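Local coordinates for protein Pcdhgc3 (PDB 4ZI8), which probably mediates calcium-dependent cell adhesion and may help to establish and maintain specific neuronal connections in the brain, at residues H24-E29 against E112-D117; R31-P36 against F77-L82. All blocks are in the same frame, centred on the assembly; numbering follows the deposited sequence.

Contact 1. Residues H24-E29 against E112-D117; sequences HYEILE and EVVVQD. With CA (calcium ion), chain O; CA (calcium ion), chain P.
His24 and Glu112 meet at one end of a parallel strand pair in the first of the three cadherin repeats of this fragment. This pairing of an N-terminal strand with the repeat's last strand is characteristic of the cadherin fold. Five backbone hydrogen bonds link the strands, from Tyr25 N to Glu112 O through to Glu29 N to Gln116 O.

His24 ND1 donates to Glu112 OE2 at 2.8 Å, and NE2 to Glu26 OE2 at 3.1 Å. Both oxygens lie in the ring plane and use anti lone pairs, fixing the ring's rotation.

On the face of Tyr25 and Val113, Ile27 CG1 packs on Val113 CG1 at 3.8 Å.

Glu29 OE2 and Asp117 OD1 bind the same calcium ion, each at 2.3 Å. Glu29 CG sits between the backbone N and the carbonyl carbon (chi1 55°), and the extended chain carries the carboxylate there. Its OE1 binds the second calcium ion, bridging the two. Arg84 also bonds to the Glu29 carboxylate and Asn157 to that of Asp117. Glu85, Ile118, Asp120 and Asp153 help complete these sites.

Strand 24-28 edges the sheet. Strand 95-102 flanks 107-116 on its other side, and Val37 and Met76 of the facing sheet cover Tyr25 and Val113.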
loop_
_atom_site.group_PDB
_atom_site.type_symbol
_atom_site.label_atom_id
_atom_site.label_comp_id
_atom_site.label_asym_id
_atom_site.label_seq_id
_atom_site.Cartn_x
_atom_site.Cartn_y
_atom_site.Cartn_z
ATOM N N HIS B 24 31.325 -14.747 -47.959
ATOM C CA HIS B 24 30.868 -14.220 -46.660
ATOM C C HIS B 24 30.792 -12.735 -46.779
ATOM O O HIS B 24 31.810 -12.106 -47.057
ATOM C CB HIS B 24 31.835 -14.594 -45.541
ATOM C CG HIS B 24 31.497 -13.978 -44.217
ATOM N ND1 HIS B 24 30.894 -14.695 -43.204
ATOM C CD2 HIS B 24 31.656 -12.719 -43.744
ATOM C CE1 HIS B 24 30.708 -13.903 -42.156
ATOM N NE2 HIS B 24 31.169 -12.701 -42.458
ATOM N N TYR B 25 29.600 -12.175 -46.612
ATOM C CA TYR B 25 29.412 -10.735 -46.740
ATOM C C TYR B 25 28.695 -10.215 -45.497
ATOM O O TYR B 25 28.060 -10.980 -44.797
ATOM C CB TYR B 25 28.597 -10.397 -47.980
ATOM C CG TYR B 25 29.169 -10.977 -49.260
ATOM C CD1 TYR B 25 30.304 -10.446 -49.835
ATOM C CD2 TYR B 25 28.566 -12.049 -49.879
ATOM C CE1 TYR B 25 30.828 -10.977 -51.024
ATOM C CE2 TYR B 25 29.073 -12.585 -51.065
ATOM C CZ TYR B 25 30.198 -12.048 -51.627
ATOM O OH TYR B 25 30.690 -12.598 -52.793
ATOM N N GLU B 26 28.803 -8.916 -45.254
ATOM C CA GLU B 26 28.202 -8.280 -44.076
ATOM C C GLU B 26 27.557 -7.022 -44.564
ATOM O O GLU B 26 28.212 -6.202 -45.201
ATOM C CB GLU B 26 29.254 -7.965 -43.009
ATOM C CG GLU B 26 30.134 -9.166 -42.670
ATOM C CD GLU B 26 30.913 -9.013 -41.378
ATOM O OE1 GLU B 26 31.175 -7.860 -40.958
ATOM O OE2 GLU B 26 31.260 -10.063 -40.788
ATOM N N ILE B 27 26.260 -6.881 -44.317
ATOM C CA ILE B 27 25.542 -5.698 -44.766
ATOM C C ILE B 27 24.627 -5.209 -43.653
ATOM O O ILE B 27 24.286 -5.975 -42.758
ATOM C CB ILE B 27 24.693 -5.976 -46.037
ATOM C CG1 ILE B 27 23.608 -7.003 -45.755
ATOM C CG2 ILE B 27 25.579 -6.522 -47.185
ATOM C CD1 ILE B 27 22.574 -7.113 -46.932
ATOM N N LEU B 28 24.227 -3.947 -43.729
ATOM C CA LEU B 28 23.194 -3.430 -42.846
ATOM C C LEU B 28 21.843 -4.039 -43.155
ATOM O O LEU B 28 21.505 -4.255 -44.339
ATOM C CB LEU B 28 23.098 -1.909 -42.985
ATOM C CG LEU B 28 24.295 -1.051 -42.587
ATOM C CD1 LEU B 28 23.972 0.436 -42.806
ATOM C CD2 LEU B 28 24.701 -1.336 -41.143
ATOM N N GLU B 29 21.029 -4.281 -42.121
ATOM C CA GLU B 29 19.654 -4.679 -42.392
ATOM C C GLU B 29 18.905 -3.584 -43.142
ATOM O O GLU B 29 19.309 -2.422 -43.167
ATOM C CB GLU B 29 18.899 -5.010 -41.081
ATOM C CG GLU B 29 18.938 -3.845 -40.049
ATOM C CD GLU B 29 17.866 -3.955 -38.966
ATOM O OE1 GLU B 29 16.778 -4.525 -39.207
ATOM O OE2 GLU B 29 18.131 -3.481 -37.856
ATOM N N GLU B 112 27.095 -16.882 -47.123
ATOM C CA GLU B 112 26.473 -16.357 -45.914
ATOM C C GLU B 112 26.610 -14.853 -45.834
ATOM O O GLU B 112 27.583 -14.264 -46.321
ATOM C CB GLU B 112 27.048 -17.033 -44.668
ATOM C CG GLU B 112 28.475 -16.750 -44.384
ATOM C CD GLU B 112 29.059 -17.677 -43.317
ATOM O OE1 GLU B 112 28.573 -18.816 -43.133
ATOM O OE2 GLU B 112 30.030 -17.261 -42.667
ATOM N N VAL B 113 25.578 -14.225 -45.255
ATOM C CA VAL B 113 25.483 -12.769 -45.217
ATOM C C VAL B 113 25.166 -12.409 -43.781
ATOM O O VAL B 113 24.165 -12.888 -43.227
ATOM C CB VAL B 113 24.411 -12.214 -46.190
ATOM C CG1 VAL B 113 24.299 -10.703 -46.070
ATOM C CG2 VAL B 113 24.744 -12.578 -47.630
ATOM N N VAL B 114 26.070 -11.661 -43.151
ATOM C CA VAL B 114 25.823 -11.116 -41.816
ATOM C C VAL B 114 24.892 -9.914 -41.948
ATOM O O VAL B 114 25.128 -9.010 -42.766
ATOM C CB VAL B 114 27.120 -10.701 -41.114
ATOM C CG1 VAL B 114 26.798 -10.075 -39.725
ATOM C CG2 VAL B 114 28.071 -11.904 -40.988
ATOM N N VAL B 115 23.810 -9.918 -41.172
ATOM C CA VAL B 115 22.845 -8.830 -41.227
ATOM C C VAL B 115 23.020 -7.978 -39.970
ATOM O O VAL B 115 22.760 -8.429 -38.842
ATOM C CB VAL B 115 21.419 -9.360 -41.363
ATOM C CG1 VAL B 115 20.404 -8.210 -41.348
ATOM C CG2 VAL B 115 21.288 -10.192 -42.669
ATOM N N GLN B 116 23.543 -6.774 -40.167
ATOM C CA GLN B 116 23.910 -5.900 -39.062
ATOM C C GLN B 116 22.749 -5.018 -38.622
ATOM O O GLN B 116 22.022 -4.500 -39.454
ATOM C CB GLN B 116 25.095 -5.030 -39.456
ATOM C CG GLN B 116 26.340 -5.865 -39.836
ATOM C CD GLN B 116 27.405 -5.054 -40.545
ATOM O OE1 GLN B 116 27.106 -4.066 -41.228
ATOM N NE2 GLN B 116 28.662 -5.481 -40.409
ATOM N N ASP B 117 22.629 -4.815 -37.307
ATOM C CA ASP B 117 21.538 -4.026 -36.711
ATOM C C ASP B 117 21.597 -2.580 -37.066
ATOM O O ASP B 117 22.663 -1.994 -37.048
ATOM C CB ASP B 117 21.568 -4.141 -35.182
ATOM C CG ASP B 117 20.313 -3.582 -34.527
ATOM O OD1 ASP B 117 19.198 -3.828 -35.035
ATOM O OD2 ASP B 117 20.424 -2.916 -33.474
HETATM CA CA CA O . 17.252 -2.922 -35.845
HETATM CA CA CA P . 14.541 -3.896 -38.654
HETATM O O HOH W 1 12.394 -3.124 -37.874
#

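Contact 2. Residues R31-P36 against F77-L82; sequences RERGFP and FVNDRL
Phe35 O accepts the backbone N-H of Val78 at 2.8 Å. Phe77 CA-H also approaches this oxygen, with Phe77 CA 3.2 Å away. Phe35 closes a type II beta turn, Glu32 to Phe35, held by Phe35 N to Glu32 O. Its carbonyl then bonds to Val78 where strand 36-39 of the cadherin repeat's three-stranded sheet begins. Strand 75-78 is the central partner there, and Pro36 and Phe77 form an antiparallel non-hydrogen-bonded pair.

The turn is tied down a second time. Gly34 N donates to Val78 O at 2.8 Å, nearly straight at 169°. Gly34 is the third residue of the turn. Its phi of 102° is the positive value expected at that place in a type II turn.

Val78 is buried and presents its branches to the loop. CG2 lies 3.9 Å from Phe35 CB, and CG1 faces the carbonyl oxygens of Arg31 and Glu32. On the loop side, Arg31 CG sits over the centre of the Phe35 ring, 3.5 Å above its plane. The Arg31 guanidinium is held by Glu29 O.

At the exposed end, Arg33 runs extended alongside Asn79, CG anti to the backbone N (chi1 -163°). Its NE makes weak hydrogen bonds to Asn79 OD1 and Asn79 O. Arg33 NH2 to Asn79 OD1 is modelled at 2.4 Å, too short to be taken at face value. Asn79 ND2 is bonded to Arg65 O, which helps to hold the amide in place.

Just before the turn, one water joins the segments. It donates to Arg31 O at 2.6 Å, and it accepts the N-H of Leu82 at 2.9 Å.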
loop_
_atom_site.group_PDB
_atom_site.type_symbol
_atom_site.label_atom_id
_atom_site.label_comp_id
_atom_site.label_asym_id
_atom_site.label_seq_id
_atom_site.Cartn_x
_atom_site.Cartn_y
_atom_site.Cartn_z
ATOM N N ARG B 31 18.251 -2.935 -46.221
ATOM C CA ARG B 31 18.659 -2.334 -47.501
ATOM C C ARG B 31 17.556 -2.451 -48.527
ATOM O O ARG B 31 16.755 -3.384 -48.478
ATOM C CB ARG B 31 19.927 -2.980 -48.051
ATOM C CG ARG B 31 21.203 -2.760 -47.240
ATOM C CD ARG B 31 21.429 -1.307 -46.811
ATOM N NE ARG B 31 20.718 -1.028 -45.558
ATOM C CZ ARG B 31 20.690 0.159 -44.968
ATOM N NH1 ARG B 31 21.335 1.171 -45.521
ATOM N NH2 ARG B 31 20.010 0.338 -43.832
ATOM N N GLU B 32 17.539 -1.515 -49.470
ATOM C CA GLU B 32 16.588 -1.533 -50.567
ATOM C C GLU B 32 16.811 -2.727 -51.495
ATOM O O GLU B 32 17.912 -3.281 -51.568
ATOM C CB GLU B 32 16.681 -0.233 -51.369
ATOM C CG GLU B 32 16.274 1.015 -50.567
ATOM C CD GLU B 32 15.853 2.204 -51.448
ATOM O OE1 GLU B 32 16.170 2.218 -52.666
ATOM O OE2 GLU B 32 15.201 3.127 -50.909
ATOM N N ARG B 33 15.762 -3.111 -52.211
ATOM C CA ARG B 33 15.873 -4.207 -53.152
ATOM C C ARG B 33 16.834 -3.802 -54.259
ATOM O O ARG B 33 16.765 -2.698 -54.772
ATOM C CB ARG B 33 14.512 -4.581 -53.720
ATOM C CG ARG B 33 14.522 -5.928 -54.363
ATOM C CD ARG B 33 13.149 -6.386 -54.805
ATOM N NE ARG B 33 13.216 -7.771 -55.266
ATOM C CZ ARG B 33 12.368 -8.321 -56.128
ATOM N NH1 ARG B 33 11.374 -7.602 -56.634
ATOM N NH2 ARG B 33 12.518 -9.588 -56.483
ATOM N N GLY B 34 17.770 -4.677 -54.593
ATOM C CA GLY B 34 18.724 -4.337 -55.627
ATOM C C GLY B 34 20.051 -3.936 -55.025
ATOM O O GLY B 34 21.034 -3.795 -55.735
ATOM N N PHE B 35 20.090 -3.785 -53.704
ATOM C CA PHE B 35 21.329 -3.428 -53.026
ATOM C C PHE B 35 22.393 -4.484 -53.258
ATOM O O PHE B 35 22.182 -5.661 -52.935
ATOM C CB PHE B 35 21.082 -3.253 -51.528
ATOM C CG PHE B 35 22.298 -2.844 -50.750
ATOM C CD1 PHE B 35 23.149 -3.800 -50.214
ATOM C CD2 PHE B 35 22.564 -1.497 -50.510
ATOM C CE1 PHE B 35 24.255 -3.420 -49.457
ATOM C CE2 PHE B 35 23.660 -1.112 -49.761
ATOM C CZ PHE B 35 24.513 -2.068 -49.239
ATOM N N PRO B 36 23.557 -4.066 -53.788
ATOM C CA PRO B 36 24.641 -4.988 -54.145
ATOM C C PRO B 36 25.401 -5.484 -52.916
ATOM O O PRO B 36 25.900 -4.711 -52.091
ATOM C CB PRO B 36 25.532 -4.147 -55.081
ATOM C CG PRO B 36 25.267 -2.747 -54.726
ATOM C CD PRO B 36 23.871 -2.667 -54.137
ATOM N N PHE B 77 22.606 -9.671 -54.906
ATOM C CA PHE B 77 21.946 -8.466 -54.438
ATOM C C PHE B 77 20.781 -8.797 -53.538
ATOM O O PHE B 77 20.309 -9.921 -53.529
ATOM C CB PHE B 77 21.463 -7.618 -55.612
ATOM C CG PHE B 77 20.589 -8.357 -56.571
ATOM C CD1 PHE B 77 19.214 -8.407 -56.378
ATOM C CD2 PHE B 77 21.134 -8.988 -57.684
ATOM C CE1 PHE B 77 18.399 -9.086 -57.243
ATOM C CE2 PHE B 77 20.319 -9.663 -58.573
ATOM C CZ PHE B 77 18.948 -9.712 -58.352
ATOM N N VAL B 78 20.327 -7.793 -52.790
ATOM C CA VAL B 78 19.217 -7.956 -51.845
ATOM C C VAL B 78 17.925 -8.113 -52.628
ATOM O O VAL B 78 17.616 -7.294 -53.479
ATOM C CB VAL B 78 19.133 -6.756 -50.877
ATOM C CG1 VAL B 78 17.826 -6.778 -50.070
ATOM C CG2 VAL B 78 20.354 -6.773 -49.952
ATOM N N ASN B 79 17.181 -9.181 -52.368
ATOM C CA ASN B 79 15.979 -9.432 -53.166
ATOM C C ASN B 79 14.673 -9.348 -52.353
ATOM O O ASN B 79 13.594 -9.326 -52.907
ATOM C CB ASN B 79 16.109 -10.809 -53.841
ATOM C CG ASN B 79 14.914 -11.163 -54.707
ATOM O OD1 ASN B 79 14.611 -10.477 -55.676
ATOM N ND2 ASN B 79 14.242 -12.248 -54.367
ATOM N N ASP B 80 14.777 -9.291 -51.037
ATOM C CA ASP B 80 13.588 -9.158 -50.189
ATOM C C ASP B 80 14.009 -8.435 -48.906
ATOM O O ASP B 80 15.218 -8.304 -48.620
ATOM C CB ASP B 80 12.995 -10.542 -49.883
ATOM C CG ASP B 80 11.533 -10.500 -49.423
ATOM O OD1 ASP B 80 10.968 -9.414 -49.148
ATOM O OD2 ASP B 80 10.941 -11.591 -49.310
ATOM N N ARG B 81 13.029 -7.987 -48.127
ATOM C CA ARG B 81 13.327 -7.259 -46.906
ATOM C C ARG B 81 14.099 -8.112 -45.918
ATOM O O ARG B 81 13.715 -9.243 -45.601
ATOM C CB ARG B 81 12.053 -6.758 -46.264
ATOM C CG ARG B 81 12.298 -6.157 -44.911
ATOM C CD ARG B 81 11.077 -5.390 -44.401
ATOM N NE ARG B 81 11.393 -4.735 -43.131
ATOM C CZ ARG B 81 10.508 -4.476 -42.176
ATOM N NH1 ARG B 81 9.237 -4.793 -42.339
ATOM N NH2 ARG B 81 10.906 -3.881 -41.056
ATOM N N LEU B 82 15.202 -7.564 -45.434
ATOM C CA LEU B 82 16.018 -8.210 -44.411
ATOM C C LEU B 82 15.843 -7.409 -43.138
ATOM O O LEU B 82 16.525 -6.396 -42.950
ATOM C CB LEU B 82 17.496 -8.258 -44.813
ATOM C CG LEU B 82 17.823 -9.220 -45.962
ATOM C CD1 LEU B 82 19.028 -8.695 -46.731
ATOM C CD2 LEU B 82 18.124 -10.570 -45.366
HETATM O O HOH W 2 16.505 -5.496 -46.933
#

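Both contacts belong to the first cadherin repeat, one in each of its two sheets. Contact 2 is nested in the loop that contact 1 closes. Contact 1 is partly buried. It is a regular parallel pairing that ends in calcium ligands at the junction with the second repeat. Contact 2 is more exposed and mostly irregular, with a turn, weak arginine bonds and a bridging water in place of metal. They meet inside the sandwich: Ile27 CD1 lies 3.8 Å from Val78 CG2 and also touches Leu82, while Ile27 CG2 touches the Phe35 ring. Towards the calcium end, Glu29 CB packs 3.3 Å from Leu82 O.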